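Local coordinates for protein beta-fructofuranosidase (Bifidobacterium adolescentis, PDB 6NOB) that probably hydrolyses beta-fructofuranosides such as sucrose, releasing fructose, as a member of glycoside hydrolase family 32, at residues Glu123-Trp128 with Trp171-Val176; Asp131-Cys136 with Met158-Ala163; Phe145-Pro150 with Gly193-Ser198; Tyr151-Asp156 with Leu467-Met472. One frame throughout, in Å; residues are numbered along the deposited sequence.

All four contacts are buried in the propeller region, and they differ more in chemistry than in depth. Contact 1 is aromatic and has no hydrogen bond across it, joining the chain leading into strand 127-138 to the short strand 172-173 of the same sheet. Contacts 2 and 3 have centres about 5 Å apart; one lays an amide over an indole within that sheet, the other sends a glutamine to a carbonyl oxygen of the next sheet. Contact 4, which involves a partly exposed ring and like contact 1 lies farther from the chain centre than contacts 2 and 3, combines CH-pi packing with a weak hydrogen bond, fixing a loop to strand 468-481. Contacts 1 and 2 both use strand 127-138.

Contact 1: residues Glu123-Trp128 with Trp171-Val176; sequences EPFARW and WTHLPV
Phe125 and His173 meet ring to ring at the edge of the first blade of the five-bladed beta-propeller expected of this glycoside hydrolase family. The side chains approach from opposite directions. Their centroids lie 4.0 Å apart and their planes are inclined at 40°, too tilted for a stack and too flat for an edge-to-face pair. The phenyl group comes in by its far end: Phe125 CZ is 3.3 Å from His173 CD2, and Phe125 CE1 is 3.4 Å from the same CD2. CZ also reaches back along the histidine, approaching CB at 3.7 Å, which means that it covers the root of the imidazole as well as its ring. In both residues CG stands beside the backbone N and anti to the carbonyl carbon (chi1 -65° for Phe125, -67° for His173), and this rotation brings both side chains to the point where the rings meet obliquely.

The contact involves different chain elements. Residues 123-126 are the irregular lead into strand 127-138, whereas His173 belongs to the short strand 172-173, which pairs antiparallel with strand 159-165. Tyr92 and Phe76 also meet Phe125, making this an aromatic cluster rather than an isolated pair. Glu123 turns its carboxylate elsewhere, to Ser118 and to a salt bridge with Arg117; its contribution here comes from the backbone. The carbonyl oxygen of Glu123 is bonded to the hydroxyl of Tyr112, and it also lies in the imidazole plane, at the ring edge, 3.7 Å from His173 CE1.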
loop_
_atom_site.group_PDB
_atom_site.type_symbol
_atom_site.label_atom_id
_atom_site.label_comp_id
_atom_site.label_asym_id
_atom_site.label_seq_id
_atom_site.Cartn_x
_atom_site.Cartn_y
_atom_site.Cartn_z
ATOM N N GLU A 123 9.794 3.276 -0.508
ATOM C CA GLU A 123 9.481 4.119 0.632
ATOM C C GLU A 123 9.584 5.567 0.180
ATOM O O GLU A 123 10.371 5.880 -0.723
ATOM C CB GLU A 123 10.438 3.883 1.812
ATOM C CG GLU A 123 10.539 2.443 2.292
ATOM C CD GLU A 123 11.618 2.262 3.345
ATOM O OE1 GLU A 123 12.227 3.277 3.748
ATOM O OE2 GLU A 123 11.861 1.109 3.767
ATOM N N PRO A 124 8.803 6.466 0.771
ATOM C CA PRO A 124 8.996 7.893 0.499
ATOM C C PRO A 124 10.294 8.380 1.125
ATOM O O PRO A 124 10.948 7.673 1.895
ATOM C CB PRO A 124 7.773 8.549 1.144
ATOM C CG PRO A 124 7.389 7.607 2.236
ATOM C CD PRO A 124 7.693 6.230 1.710
ATOM N N PHE A 125 10.673 9.611 0.768
ATOM C CA PHE A 125 11.864 10.220 1.352
ATOM C C PHE A 125 11.810 10.169 2.873
ATOM O O PHE A 125 12.770 9.757 3.531
ATOM C CB PHE A 125 12.004 11.669 0.880
ATOM C CG PHE A 125 12.246 11.814 -0.593
ATOM C CD1 PHE A 125 13.297 11.155 -1.207
ATOM C CD2 PHE A 125 11.425 12.622 -1.363
ATOM C CE1 PHE A 125 13.522 11.296 -2.564
ATOM C CE2 PHE A 125 11.644 12.766 -2.719
ATOM C CZ PHE A 125 12.694 12.105 -3.320
ATOM N N ALA A 126 10.680 10.577 3.441
ATOM C CA ALA A 126 10.459 10.585 4.879
ATOM C C ALA A 126 8.955 10.692 5.112
ATOM O O ALA A 126 8.161 10.617 4.167
ATOM C CB ALA A 126 11.232 11.730 5.543
ATOM N N ARG A 127 8.567 10.880 6.376
ATOM C CA ARG A 127 7.174 11.058 6.779
ATOM C C ARG A 127 6.350 9.794 6.530
ATOM O O ARG A 127 6.908 8.697 6.434
ATOM C CB ARG A 127 6.556 12.269 6.067
ATOM C CG ARG A 127 7.442 13.520 6.055
ATOM C CD ARG A 127 7.616 14.135 7.444
ATOM N NE ARG A 127 8.764 13.588 8.166
ATOM C CZ ARG A 127 10.013 14.024 8.032
ATOM N NH1 ARG A 127 10.286 15.013 7.193
ATOM N NH2 ARG A 127 10.993 13.468 8.732
ATOM N N TRP A 128 5.029 9.936 6.428
ATOM C CA TRP A 128 4.100 8.810 6.480
ATOM C C TRP A 128 3.550 8.468 5.102
ATOM O O TRP A 128 3.245 9.359 4.303
ATOM C CB TRP A 128 2.935 9.115 7.429
ATOM C CG TRP A 128 1.761 8.176 7.298
ATOM C CD1 TRP A 128 0.763 8.228 6.363
ATOM C CD2 TRP A 128 1.451 7.064 8.150
ATOM N NE1 TRP A 128 -0.135 7.210 6.570
ATOM C CE2 TRP A 128 0.261 6.483 7.662
ATOM C CE3 TRP A 128 2.064 6.500 9.273
ATOM C CZ2 TRP A 128 -0.325 5.368 8.259
ATOM C CZ3 TRP A 128 1.479 5.392 9.865
ATOM C CH2 TRP A 128 0.296 4.840 9.357
ATOM N N TRP A 171 12.329 3.209 -8.717
ATOM C CA TRP A 171 11.297 4.235 -8.715
ATOM C C TRP A 171 11.901 5.630 -8.790
ATOM O O TRP A 171 12.930 5.911 -8.169
ATOM C CB TRP A 171 10.414 4.095 -7.471
ATOM C CG TRP A 171 9.657 2.814 -7.516
ATOM C CD1 TRP A 171 10.013 1.627 -6.944
ATOM C CD2 TRP A 171 8.438 2.571 -8.221
ATOM N NE1 TRP A 171 9.076 0.665 -7.232
ATOM C CE2 TRP A 171 8.099 1.219 -8.017
ATOM C CE3 TRP A 171 7.588 3.371 -8.992
ATOM C CZ2 TRP A 171 6.951 0.646 -8.560
ATOM C CZ3 TRP A 171 6.451 2.801 -9.533
ATOM C CH2 TRP A 171 6.141 1.452 -9.313
ATOM N N THR A 172 11.249 6.492 -9.566
ATOM C CA THR A 172 11.603 7.898 -9.699
ATOM C C THR A 172 10.505 8.738 -9.057
ATOM O O THR A 172 9.328 8.589 -9.401
ATOM C CB THR A 172 11.777 8.280 -11.172
ATOM O OG1 THR A 172 12.928 7.617 -11.712
ATOM C CG2 THR A 172 11.949 9.782 -11.320
ATOM N N HIS A 173 10.891 9.614 -8.130
ATOM C CA HIS A 173 9.926 10.380 -7.351
ATOM C C HIS A 173 9.383 11.561 -8.144
ATOM O O HIS A 173 10.133 12.276 -8.812
ATOM C CB HIS A 173 10.566 10.887 -6.061
ATOM C CG HIS A 173 10.924 9.801 -5.095
ATOM N ND1 HIS A 173 9.995 9.198 -4.276
ATOM C CD2 HIS A 173 12.112 9.218 -4.812
ATOM C CE1 HIS A 173 10.595 8.286 -3.531
ATOM N NE2 HIS A 173 11.881 8.280 -3.834
ATOM N N LEU A 174 8.072 11.781 -8.040
ATOM C CA LEU A 174 7.373 12.845 -8.752
ATOM C C LEU A 174 6.759 13.822 -7.749
ATOM O O LEU A 174 6.777 13.546 -6.544
ATOM C CB LEU A 174 6.311 12.236 -9.670
ATOM C CG LEU A 174 6.891 11.499 -10.878
ATOM C CD1 LEU A 174 5.783 10.944 -11.754
ATOM C CD2 LEU A 174 7.811 12.421 -11.675
ATOM N N PRO A 175 6.234 14.971 -8.179
ATOM C CA PRO A 175 5.627 15.900 -7.218
ATOM C C PRO A 175 4.359 15.337 -6.592
ATOM O O PRO A 175 3.711 14.431 -7.123
ATOM C CB PRO A 175 5.313 17.139 -8.065
ATOM C CG PRO A 175 6.212 17.037 -9.235
ATOM C CD PRO A 175 6.330 15.574 -9.520
ATOM N N VAL A 176 4.009 15.906 -5.434
ATOM C CA VAL A 176 2.771 15.537 -4.754
ATOM C C VAL A 176 1.595 15.779 -5.687
ATOM O O VAL A 176 1.485 16.838 -6.319
ATOM C CB VAL A 176 2.630 16.321 -3.441
ATOM C CG1 VAL A 176 1.215 16.204 -2.894
ATOM C CG2 VAL A 176 3.639 15.819 -2.421
#

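Contact 2: residues Asp131-Cys136 with Met158-Ala163; sequences DPNGLC and MHWGHA
An asparagine lies over an indole here: Asn133 covers one face of Trp160 with both its CB and its amide oxygen, though no hydrogen bond crosses between the two segments. The CB is 3.7 Å from the centroid of the six-membered ring and 15° off its normal, the geometry of a CH-pi contact. Farther along the side chain, Asn133 OD1 hangs above the CE2-NE1 side of the indole, 3.6 Å from Trp160 CE2, offset toward the rim. The amide plane is inclined to the indole by 34°, so it slants over the ring instead of lying flat on it. In Asn133, chi1 of -56° sets CG beside the backbone N, and chi2 then turns OD1 toward Trp160 NE1.

The polar ends are tied to other residues. Asn133 OD1 accepts from the side-chain amide of Gln147, ND2 is bonded to Ser196 OG and makes a weak bond to Pro132 O within its own segment, and Trp160 NE1 is bonded to the carbonyl oxygen of Phe195. These ties fix the rotation of the amide over the ring and satisfy buried polar atoms. Gly134 follows obliquely, its N 4.2 Å from Trp160 CH2; a CB at this position would be tight, 3.4 Å from Trp160 CZ3, and the positive phi also suits a glycine.

Strands 127-138 and 159-165 each pair with strand 141-149, so the contact bridges across that middle strand. Asn133 falls in the WMNDPNG sequence, the signature of the first propeller blade in family 32, which in relatives lines the sugar pocket.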
loop_
_atom_site.group_PDB
_atom_site.type_symbol
_atom_site.label_atom_id
_atom_site.label_comp_id
_atom_site.label_asym_id
_atom_site.label_seq_id
_atom_site.Cartn_x
_atom_site.Cartn_y
_atom_site.Cartn_z
ATOM N N ASP A 131 -1.650 3.459 1.752
ATOM C CA ASP A 131 -2.181 2.640 0.664
ATOM C C ASP A 131 -1.545 2.996 -0.679
ATOM O O ASP A 131 -1.342 4.180 -0.973
ATOM C CB ASP A 131 -3.694 2.828 0.534
ATOM C CG ASP A 131 -4.447 2.530 1.807
ATOM O OD1 ASP A 131 -3.819 2.367 2.875
ATOM O OD2 ASP A 131 -5.689 2.466 1.722
ATOM N N PRO A 132 -1.261 2.011 -1.533
ATOM C CA PRO A 132 -0.948 2.314 -2.936
ATOM C C PRO A 132 -2.212 2.677 -3.699
ATOM O O PRO A 132 -3.273 2.083 -3.496
ATOM C CB PRO A 132 -0.344 1.002 -3.454
ATOM C CG PRO A 132 -0.999 -0.052 -2.619
ATOM C CD PRO A 132 -1.197 0.564 -1.252
ATOM N N ASN A 133 -2.094 3.669 -4.582
ATOM C CA ASN A 133 -3.234 4.182 -5.327
ATOM C C ASN A 133 -2.899 4.302 -6.807
ATOM O O ASN A 133 -1.733 4.376 -7.203
ATOM C CB ASN A 133 -3.685 5.559 -4.810
ATOM C CG ASN A 133 -4.008 5.559 -3.328
ATOM O OD1 ASN A 133 -3.787 6.554 -2.637
ATOM N ND2 ASN A 133 -4.542 4.449 -2.833
ATOM N N GLY A 134 -3.954 4.317 -7.617
ATOM C CA GLY A 134 -3.827 4.696 -9.023
ATOM C C GLY A 134 -2.866 3.843 -9.820
ATOM O O GLY A 134 -2.157 4.360 -10.692
ATOM N N LEU A 135 -2.831 2.545 -9.541
ATOM C CA LEU A 135 -1.897 1.660 -10.225
ATOM C C LEU A 135 -2.292 1.491 -11.686
ATOM O O LEU A 135 -3.451 1.200 -11.999
ATOM C CB LEU A 135 -1.848 0.304 -9.523
ATOM C CG LEU A 135 -1.384 0.390 -8.070
ATOM C CD1 LEU A 135 -1.436 -0.968 -7.404
ATOM C CD2 LEU A 135 0.019 0.968 -8.006
ATOM N N CYS A 136 -1.324 1.677 -12.579
ATOM C CA CYS A 136 -1.558 1.535 -14.010
ATOM C C CYS A 136 -0.224 1.541 -14.738
ATOM O O CYS A 136 0.806 1.943 -14.188
ATOM C CB CYS A 136 -2.474 2.644 -14.544
ATOM S SG CYS A 136 -1.818 4.317 -14.436
ATOM N N MET A 158 -4.942 13.394 4.281
ATOM C CA MET A 158 -4.354 12.521 3.277
ATOM C C MET A 158 -4.053 13.262 1.979
ATOM O O MET A 158 -4.916 13.957 1.431
ATOM C CB MET A 158 -5.281 11.336 3.011
ATOM C CG MET A 158 -5.028 10.166 3.945
ATOM S SD MET A 158 -3.418 9.414 3.635
ATOM C CE MET A 158 -2.442 10.006 5.013
ATOM N N HIS A 159 -2.819 13.105 1.504
ATOM C CA HIS A 159 -2.359 13.526 0.189
ATOM C C HIS A 159 -2.161 12.294 -0.688
ATOM O O HIS A 159 -2.240 11.152 -0.228
ATOM C CB HIS A 159 -1.038 14.303 0.274
ATOM C CG HIS A 159 -1.049 15.460 1.225
ATOM N ND1 HIS A 159 -1.427 15.343 2.546
ATOM C CD2 HIS A 159 -0.685 16.752 1.051
ATOM C CE1 HIS A 159 -1.317 16.518 3.138
ATOM N NE2 HIS A 159 -0.868 17.391 2.253
ATOM N N TRP A 160 -1.863 12.537 -1.961
ATOM C CA TRP A 160 -1.431 11.494 -2.886
ATOM C C TRP A 160 0.024 11.754 -3.259
ATOM O O TRP A 160 0.336 12.768 -3.891
ATOM C CB TRP A 160 -2.304 11.463 -4.137
ATOM C CG TRP A 160 -3.542 10.633 -4.013
ATOM C CD1 TRP A 160 -4.361 10.534 -2.928
ATOM C CD2 TRP A 160 -4.106 9.788 -5.022
ATOM N NE1 TRP A 160 -5.403 9.681 -3.200
ATOM C CE2 TRP A 160 -5.268 9.209 -4.480
ATOM C CE3 TRP A 160 -3.739 9.466 -6.332
ATOM C CZ2 TRP A 160 -6.066 8.323 -5.200
ATOM C CZ3 TRP A 160 -4.530 8.585 -7.044
ATOM C CH2 TRP A 160 -5.681 8.025 -6.479
ATOM N N GLY A 161 0.911 10.844 -2.860
ATOM C CA GLY A 161 2.250 10.828 -3.406
ATOM C C GLY A 161 2.268 10.178 -4.776
ATOM O O GLY A 161 1.290 9.576 -5.218
ATOM N N HIS A 162 3.402 10.296 -5.463
ATOM C CA HIS A 162 3.471 9.838 -6.846
ATOM C C HIS A 162 4.896 9.443 -7.202
ATOM O O HIS A 162 5.838 10.201 -6.949
ATOM C CB HIS A 162 2.962 10.927 -7.799
ATOM C CG HIS A 162 2.750 10.457 -9.206
ATOM N ND1 HIS A 162 2.561 11.326 -10.259
ATOM C CD2 HIS A 162 2.700 9.211 -9.734
ATOM C CE1 HIS A 162 2.401 10.636 -11.374
ATOM N NE2 HIS A 162 2.481 9.350 -11.082
ATOM N N ALA A 163 5.042 8.259 -7.797
ATOM C CA ALA A 163 6.324 7.763 -8.274
ATOM C C ALA A 163 6.103 6.986 -9.563
ATOM O O ALA A 163 5.021 6.442 -9.798
ATOM C CB ALA A 163 7.020 6.874 -7.232
#

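Contact 3: residues Phe145-Pro150 with Gly193-Ser198; sequences FFQLNP and GAFSGS
Two bends bring Gln147 to Ala194: chi1 of -66° sets CG beside the backbone N, and chi2 of -72° folds the chain again, delivering the amide to the backbone of residues 194-196. In the five-bladed propeller expected of the family this probably links neighbouring blades, strand 141-149 lying in the first and strand 190-202 opening the next. The amide donates from Gln147 NE2 to the carbonyl oxygen of Ala194 at 2.9 Å, with an N-H...O angle of 157°. The donor lies in the carbonyl plane, on a lone pair, and the acceptor lies close to the amide plane. Proximity to Phe195 O and Ser196 N adds no further bond.

Since the same amide also holds Asn133, it spans both sheets. Ser196 OG, bonded to Asp131, sits 3.5 Å from Gln147 CG. Replacing Gln147 with an alanine would probably leave the carbonyl of Ala194 without this donor and strip Asn133 OD1 of its amide partner, weakening the tie between the sheets. On the other side of the amide, Gln147 OE1 is bonded to a di(hydroxyethyl)ether molecule, probably from the crystallisation liquor, and lies 3.2 Å from Phe195 CA.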
loop_
_atom_site.group_PDB
_atom_site.type_symbol
_atom_site.label_atom_id
_atom_site.label_comp_id
_atom_site.label_asym_id
_atom_site.label_seq_id
_atom_site.Cartn_x
_atom_site.Cartn_y
_atom_site.Cartn_z
ATOM N N PHE A 145 0.887 5.727 -7.244
ATOM C CA PHE A 145 0.447 6.755 -6.314
ATOM C C PHE A 145 0.295 6.134 -4.932
ATOM O O PHE A 145 0.224 4.910 -4.786
ATOM C CB PHE A 145 -0.875 7.388 -6.764
ATOM C CG PHE A 145 -0.831 7.986 -8.147
ATOM C CD1 PHE A 145 -1.045 7.199 -9.269
ATOM C CD2 PHE A 145 -0.591 9.341 -8.323
ATOM C CE1 PHE A 145 -1.010 7.752 -10.538
ATOM C CE2 PHE A 145 -0.555 9.900 -9.590
ATOM C CZ PHE A 145 -0.765 9.106 -10.697
ATOM N N PHE A 146 0.256 6.983 -3.909
ATOM C CA PHE A 146 0.142 6.439 -2.564
ATOM C C PHE A 146 -0.395 7.480 -1.595
ATOM O O PHE A 146 -0.120 8.676 -1.720
ATOM C CB PHE A 146 1.484 5.894 -2.056
ATOM C CG PHE A 146 2.632 6.857 -2.178
ATOM C CD1 PHE A 146 3.422 6.877 -3.319
ATOM C CD2 PHE A 146 2.939 7.724 -1.138
ATOM C CE1 PHE A 146 4.488 7.755 -3.428
ATOM C CE2 PHE A 146 4.007 8.600 -1.236
ATOM C CZ PHE A 146 4.781 8.618 -2.384
ATOM N N GLN A 147 -1.173 6.989 -0.630
ATOM C CA GLN A 147 -1.608 7.795 0.499
ATOM C C GLN A 147 -0.399 8.341 1.247
ATOM O O GLN A 147 0.541 7.601 1.547
ATOM C CB GLN A 147 -2.468 6.944 1.431
ATOM C CG GLN A 147 -3.788 6.497 0.832
ATOM C CD GLN A 147 -4.780 7.634 0.706
ATOM O OE1 GLN A 147 -5.508 7.939 1.647
ATOM N NE2 GLN A 147 -4.813 8.267 -0.462
ATOM N N LEU A 148 -0.427 9.636 1.560
ATOM C CA LEU A 148 0.759 10.316 2.063
ATOM C C LEU A 148 0.375 11.403 3.057
ATOM O O LEU A 148 -0.586 12.146 2.840
ATOM C CB LEU A 148 1.562 10.932 0.909
ATOM C CG LEU A 148 2.582 12.024 1.238
ATOM C CD1 LEU A 148 3.837 11.428 1.864
ATOM C CD2 LEU A 148 2.925 12.833 -0.003
ATOM N N ASN A 149 1.136 11.488 4.142
ATOM C CA ASN A 149 1.088 12.634 5.051
ATOM C C ASN A 149 2.482 13.233 5.137
ATOM O O ASN A 149 3.365 12.643 5.788
ATOM C CB ASN A 149 0.599 12.231 6.442
ATOM C CG ASN A 149 0.887 13.298 7.492
ATOM O OD1 ASN A 149 0.806 14.498 7.218
ATOM N ND2 ASN A 149 1.234 12.862 8.700
ATOM N N PRO A 150 2.739 14.387 4.520
ATOM C CA PRO A 150 4.088 14.961 4.530
ATOM C C PRO A 150 4.436 15.753 5.781
ATOM O O PRO A 150 5.509 16.362 5.820
ATOM C CB PRO A 150 4.064 15.881 3.301
ATOM C CG PRO A 150 2.654 16.345 3.232
ATOM C CD PRO A 150 1.801 15.195 3.720
ATOM N N GLY A 193 -9.263 14.075 3.766
ATOM C CA GLY A 193 -8.324 14.329 2.696
ATOM C C GLY A 193 -8.636 13.492 1.471
ATOM O O GLY A 193 -9.749 12.982 1.302
ATOM N N ALA A 194 -7.636 13.358 0.603
ATOM C CA ALA A 194 -7.760 12.574 -0.625
ATOM C C ALA A 194 -7.435 11.121 -0.300
ATOM O O ALA A 194 -6.268 10.722 -0.292
ATOM C CB ALA A 194 -6.839 13.125 -1.708
ATOM N N PHE A 195 -8.466 10.325 -0.035
ATOM C CA PHE A 195 -8.283 8.929 0.338
ATOM C C PHE A 195 -7.972 8.090 -0.903
ATOM O O PHE A 195 -7.764 8.606 -2.006
ATOM C CB PHE A 195 -9.506 8.413 1.092
ATOM C CG PHE A 195 -9.487 8.723 2.566
ATOM C CD1 PHE A 195 -8.717 9.765 3.061
ATOM C CD2 PHE A 195 -10.227 7.962 3.455
ATOM C CE1 PHE A 195 -8.697 10.050 4.413
ATOM C CE2 PHE A 195 -10.206 8.238 4.809
ATOM C CZ PHE A 195 -9.443 9.286 5.290
ATOM N N SER A 196 -7.955 6.771 -0.728
ATOM C CA SER A 196 -7.419 5.867 -1.734
ATOM C C SER A 196 -8.268 5.889 -3.005
ATOM O O SER A 196 -9.450 6.251 -2.994
ATOM C CB SER A 196 -7.340 4.451 -1.170
ATOM O OG SER A 196 -6.233 4.334 -0.295
ATOM N N GLY A 197 -7.640 5.497 -4.116
ATOM C CA GLY A 197 -8.304 5.483 -5.408
ATOM C C GLY A 197 -7.568 4.626 -6.415
ATOM O O GLY A 197 -6.439 4.186 -6.186
ATOM N N SER A 198 -8.229 4.395 -7.550
ATOM C CA SER A 198 -7.726 3.551 -8.630
ATOM C C SER A 198 -7.580 4.369 -9.914
ATOM O O SER A 198 -7.916 5.556 -9.963
ATOM C CB SER A 198 -8.645 2.347 -8.852
ATOM O OG SER A 198 -9.985 2.760 -9.065
#

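Contact 4: residues Tyr151-Asp156 with Leu467-Met472; sequences YGFGWD and LANGMM
From its CB outward, Asn469 works its way over the ring of Phe153. CB sits almost centrally above one face, 3.6 Å from the centroid and 12° off the ring normal, a CH-pi contact; it is also 3.4 Å from Phe153 O. With chi1 at -176°, CG lies anti to the backbone N and stands alongside, 3.6 Å from Phe153 O. At the tip, ND2 leans over the rim, 3.3 Å from Phe153 CE2, and donates a weak hydrogen bond to Phe153 O at 3.2 Å, its N-H...O angle being just 124°. OD1 turns to Arg461, also weakly. The two side chains cross at about a right angle.

Leu467 closes on the far end of the ring, its CD2 4.1 Å from Phe153 CZ, while its carbonyl oxygen lies near the ring plane. A serine in place of Phe153 would probably open a gap between Asn469 CB and Leu467 CD2 and leave the loop held here chiefly by the weak amide bond.

The loop joining strands 141-149 and 159-165 is thus fitted to strand 468-481, which pairs with 127-138, probably where the propeller's last and first blades meet. The geometry suggests that shape and dispersion contribute more here than the weak hydrogen bond.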
loop_
_atom_site.group_PDB
_atom_site.type_symbol
_atom_site.label_atom_id
_atom_site.label_comp_id
_atom_site.label_asym_id
_atom_site.label_seq_id
_atom_site.Cartn_x
_atom_site.Cartn_y
_atom_site.Cartn_z
ATOM N N TYR A 151 3.581 15.763 6.806
ATOM C CA TYR A 151 3.796 16.613 7.969
ATOM C C TYR A 151 4.225 15.862 9.222
ATOM O O TYR A 151 4.536 16.510 10.228
ATOM C CB TYR A 151 2.526 17.417 8.281
ATOM C CG TYR A 151 2.183 18.432 7.222
ATOM C CD1 TYR A 151 2.808 19.672 7.193
ATOM C CD2 TYR A 151 1.243 18.145 6.239
ATOM C CE1 TYR A 151 2.499 20.603 6.221
ATOM C CE2 TYR A 151 0.926 19.067 5.261
ATOM C CZ TYR A 151 1.558 20.293 5.257
ATOM O OH TYR A 151 1.245 21.213 4.284
ATOM N N GLY A 152 4.257 14.537 9.201
ATOM C CA GLY A 152 4.583 13.819 10.416
ATOM C C GLY A 152 4.834 12.350 10.165
ATOM O O GLY A 152 4.841 11.881 9.025
ATOM N N PHE A 153 5.034 11.625 11.267
ATOM C CA PHE A 153 5.359 10.206 11.236
ATOM C C PHE A 153 4.132 9.306 11.293
ATOM O O PHE A 153 4.239 8.116 10.980
ATOM C CB PHE A 153 6.294 9.865 12.404
ATOM C CG PHE A 153 7.081 8.599 12.210
ATOM C CD1 PHE A 153 8.163 8.561 11.342
ATOM C CD2 PHE A 153 6.748 7.450 12.910
ATOM C CE1 PHE A 153 8.893 7.396 11.170
ATOM C CE2 PHE A 153 7.470 6.283 12.743
ATOM C CZ PHE A 153 8.546 6.256 11.871
ATOM N N GLY A 154 2.973 9.835 11.692
ATOM C CA GLY A 154 1.749 9.078 11.739
ATOM C C GLY A 154 0.778 9.485 10.638
ATOM O O GLY A 154 1.056 10.338 9.799
ATOM N N TRP A 155 -0.384 8.840 10.661
ATOM C CA TRP A 155 -1.435 9.170 9.710
ATOM C C TRP A 155 -1.986 10.563 9.998
ATOM O O TRP A 155 -2.069 10.989 11.153
ATOM C CB TRP A 155 -2.553 8.126 9.771
ATOM C CG TRP A 155 -3.604 8.316 8.719
ATOM C CD1 TRP A 155 -3.670 7.700 7.499
ATOM C CD2 TRP A 155 -4.741 9.183 8.792
ATOM N NE1 TRP A 155 -4.776 8.135 6.808
ATOM C CE2 TRP A 155 -5.450 9.046 7.581
ATOM C CE3 TRP A 155 -5.230 10.063 9.764
ATOM C CZ2 TRP A 155 -6.619 9.755 7.318
ATOM C CZ3 TRP A 155 -6.387 10.769 9.499
ATOM C CH2 TRP A 155 -7.069 10.611 8.288
ATOM N N ASP A 156 -2.353 11.279 8.939
ATOM C CA ASP A 156 -2.948 12.607 9.058
ATOM C C ASP A 156 -3.728 12.886 7.778
ATOM O O ASP A 156 -3.977 11.977 6.979
ATOM C CB ASP A 156 -1.876 13.669 9.332
ATOM C CG ASP A 156 -2.402 14.843 10.136
ATOM O OD1 ASP A 156 -3.631 15.070 10.139
ATOM O OD2 ASP A 156 -1.579 15.542 10.764
ATOM N N LEU A 467 13.556 9.519 8.627
ATOM C CA LEU A 467 12.988 8.189 8.463
ATOM C C LEU A 467 11.573 8.308 7.921
ATOM O O LEU A 467 10.888 9.309 8.141
ATOM C CB LEU A 467 12.967 7.418 9.787
ATOM C CG LEU A 467 12.922 5.895 9.684
ATOM C CD1 LEU A 467 14.286 5.365 9.290
ATOM C CD2 LEU A 467 12.448 5.266 10.984
ATOM N N ALA A 468 11.138 7.269 7.217
ATOM C CA ALA A 468 9.768 7.164 6.744
ATOM C C ALA A 468 9.031 6.087 7.528
ATOM O O ALA A 468 9.639 5.147 8.049
ATOM C CB ALA A 468 9.720 6.845 5.247
ATOM N N ASN A 469 7.714 6.238 7.619
ATOM C CA ASN A 469 6.836 5.222 8.191
ATOM C C ASN A 469 5.961 4.699 7.059
ATOM O O ASN A 469 4.942 5.307 6.717
ATOM C CB ASN A 469 5.997 5.783 9.334
ATOM C CG ASN A 469 5.146 4.716 10.016
ATOM O OD1 ASN A 469 4.829 3.680 9.429
ATOM N ND2 ASN A 469 4.771 4.971 11.262
ATOM N N GLY A 470 6.356 3.565 6.489
ATOM C CA GLY A 470 5.580 2.949 5.435
ATOM C C GLY A 470 6.428 2.441 4.291
ATOM O O GLY A 470 7.391 3.095 3.878
ATOM N N MET A 471 6.088 1.263 3.779
ATOM C CA MET A 471 6.730 0.742 2.584
ATOM C C MET A 471 5.715 -0.087 1.815
ATOM O O MET A 471 4.704 -0.535 2.362
ATOM C CB MET A 471 7.977 -0.090 2.917
ATOM C CG MET A 471 7.695 -1.541 3.254
ATOM S SD MET A 471 9.201 -2.498 3.496
ATOM C CE MET A 471 9.820 -1.795 5.021
ATOM N N MET A 472 5.990 -0.274 0.530
ATOM C CA MET A 472 5.177 -1.139 -0.306
ATOM C C MET A 472 5.816 -2.515 -0.405
ATOM O O MET A 472 7.033 -2.671 -0.272
ATOM C CB MET A 472 4.993 -0.547 -1.704
ATOM C CG MET A 472 4.407 0.852 -1.702
ATOM S SD MET A 472 2.715 0.882 -1.080
ATOM C CE MET A 472 2.291 2.584 -1.406
#